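Local coordinates for protein induced by osmotic stress (Scheffersomyces stipitis, PDB 5YWN) that reduces haloketones, probably with NADPH, and belongs to the dihydroflavonol-4-reductase subfamily of the NAD(P)-dependent epimerase/dehydratase family, at residues A[269-274]-A[320-325]. The protein carries 1 engineered substitution. Numbering follows the deposited sequence.
Sequences QTLLDV and TSVVDS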
loop_
_atom_site.group_PDB
_atom_site.type_symbol
_atom_site.label_atom_id
_atom_site.label_comp_id
_atom_site.label_asym_id
_atom_site.label_seq_id
_atom_site.Cartn_x
_atom_site.Cartn_y
_atom_site.Cartn_z
ATOM N N GLN A 269 12.702 -13.691 -14.053
ATOM C CA GLN A 269 14.020 -13.540 -14.618
ATOM C C GLN A 269 14.672 -12.213 -14.274
ATOM O O GLN A 269 15.789 -12.187 -13.933
ATOM C CB GLN A 269 14.038 -13.786 -16.110
ATOM C CG GLN A 269 15.410 -13.958 -16.674
ATOM C CD GLN A 269 16.103 -15.200 -16.208
ATOM O OE1 GLN A 269 15.655 -16.280 -16.449
ATOM N NE2 GLN A 269 17.174 -15.027 -15.520
ATOM N N THR A 270 13.898 -11.147 -14.320
ATOM C CA THR A 270 14.355 -9.835 -13.961
ATOM C C THR A 270 14.854 -9.846 -12.505
ATOM O O THR A 270 15.906 -9.370 -12.225
ATOM C CB THR A 270 13.212 -8.792 -14.035
ATOM O OG1 THR A 270 12.364 -9.056 -15.123
ATOM C CG2 THR A 270 13.783 -7.426 -14.188
ATOM N N LEU A 271 14.084 -10.462 -11.632
ATOM C CA LEU A 271 14.401 -10.593 -10.250
ATOM C C LEU A 271 15.682 -11.400 -9.982
ATOM O O LEU A 271 16.542 -10.953 -9.303
ATOM C CB LEU A 271 13.231 -11.244 -9.550
ATOM C CG LEU A 271 13.413 -11.658 -8.123
ATOM C CD1 LEU A 271 13.893 -10.552 -7.219
ATOM C CD2 LEU A 271 12.251 -12.420 -7.532
ATOM N N LEU A 272 15.785 -12.546 -10.598
ATOM C CA LEU A 272 16.942 -13.397 -10.503
ATOM C C LEU A 272 18.211 -12.701 -11.011
ATOM O O LEU A 272 19.224 -12.781 -10.414
ATOM C CB LEU A 272 16.703 -14.629 -11.324
ATOM C CG LEU A 272 16.174 -15.876 -10.656
ATOM C CD1 LEU A 272 16.079 -17.035 -11.610
ATOM C CD2 LEU A 272 16.997 -16.240 -9.455
ATOM N N ASP A 273 18.097 -12.002 -12.099
ATOM C CA ASP A 273 19.213 -11.336 -12.684
ATOM C C ASP A 273 19.770 -10.270 -11.748
ATOM O O ASP A 273 20.926 -10.128 -11.642
ATOM C CB ASP A 273 18.869 -10.762 -14.063
ATOM C CG ASP A 273 18.676 -11.861 -15.163
ATOM O OD1 ASP A 273 19.103 -12.975 -15.011
ATOM O OD2 ASP A 273 18.094 -11.555 -16.165
ATOM N N VAL A 274 18.904 -9.531 -11.109
ATOM C CA VAL A 274 19.339 -8.537 -10.179
ATOM C C VAL A 274 20.028 -9.127 -8.970
ATOM O O VAL A 274 21.073 -8.743 -8.658
ATOM C CB VAL A 274 18.158 -7.613 -9.808
ATOM C CG1 VAL A 274 18.371 -6.861 -8.511
ATOM C CG2 VAL A 274 17.822 -6.670 -10.941
ATOM N N THR A 320 17.352 -1.125 -7.518
ATOM C CA THR A 320 17.583 -0.482 -6.263
ATOM C C THR A 320 16.607 -0.972 -5.201
ATOM O O THR A 320 17.010 -1.302 -4.128
ATOM C CB THR A 320 17.634 1.045 -6.369
ATOM O OG1 THR A 320 18.544 1.438 -7.374
ATOM C CG2 THR A 320 18.105 1.656 -5.085
ATOM N N SER A 321 15.338 -1.058 -5.553
ATOM C CA SER A 321 14.319 -1.483 -4.622
ATOM C C SER A 321 14.604 -2.921 -4.175
ATOM O O SER A 321 14.635 -3.208 -3.042
ATOM C CB SER A 321 12.937 -1.359 -5.251
ATOM O OG SER A 321 11.935 -1.749 -4.385
ATOM N N VAL A 322 14.878 -3.770 -5.137
ATOM C CA VAL A 322 15.232 -5.134 -4.864
ATOM C C VAL A 322 16.513 -5.246 -4.024
ATOM O O VAL A 322 16.499 -5.900 -3.078
ATOM C CB VAL A 322 15.355 -5.924 -6.180
ATOM C CG1 VAL A 322 16.083 -7.222 -6.022
ATOM C CG2 VAL A 322 13.990 -6.199 -6.758
ATOM N N VAL A 323 17.577 -4.579 -4.403
ATOM C CA VAL A 323 18.837 -4.675 -3.691
ATOM C C VAL A 323 18.645 -4.177 -2.245
ATOM O O VAL A 323 19.055 -4.799 -1.370
ATOM C CB VAL A 323 19.995 -3.884 -4.383
ATOM C CG1 VAL A 323 21.170 -3.663 -3.466
ATOM C CG2 VAL A 323 20.465 -4.525 -5.664
ATOM N N ASP A 324 17.978 -3.067 -2.069
ATOM C CA ASP A 324 17.766 -2.509 -0.764
ATOM C C ASP A 324 16.972 -3.502 0.082
ATOM O O ASP A 324 17.246 -3.653 1.204
ATOM C CB ASP A 324 17.059 -1.145 -0.842
ATOM C CG ASP A 324 17.987 -0.012 -1.280
ATOM O OD1 ASP A 324 19.172 -0.245 -1.439
ATOM O OD2 ASP A 324 17.521 1.098 -1.452
ATOM N N SER A 325 15.986 -4.159 -0.505
ATOM C CA SER A 325 15.178 -5.092 0.226
ATOM C C SER A 325 15.983 -6.321 0.699
ATOM O O SER A 325 15.891 -6.720 1.805
ATOM C CB SER A 325 13.915 -5.455 -0.570
ATOM O OG SER A 325 13.112 -6.389 0.070
#
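Val274 and Val322 meet at the middle of this helix-helix contact. Val274 CG1 lies 3.4 Å from Val322 CG1, closer than carbons usually pack. Each of these methyls stands anti to its own backbone N (chi1 160° in Val274, 164° in Val322), which sends it across the gap. The packing around this pair is looser. Leu271 CD1 reaches Val322 CG1 at 4.2 Å, with the two side chains about perpendicular. Val274 CG1 also touches Val323 CG2 at 4.2 Å. Leu271, Val322 and Val323 are buried, whereas Val274 is partly exposed, although Phe318 and Glu319 touch it. The axes of segments 269-274 and 320-325 come within 10.3 Å and cross at -57°.

Polar side chains pointing elsewhere have their own partners: Gln269 NE2 donates to Asp273 OD1 at 2.9 Å, from above the carboxylate plane, and Asp324 forms a salt bridge with Arg239. The contact joins helix 268-278 to the C-terminal helix 318-332, probably in the smaller C-terminal part of an extended SDR fold. The side chain of Val322 is about 13 Å from the bound NADP+. No hydrogen bond links the two segments, so apolar side chains make their contact, tightest at the Val274-Val322 methyl pair.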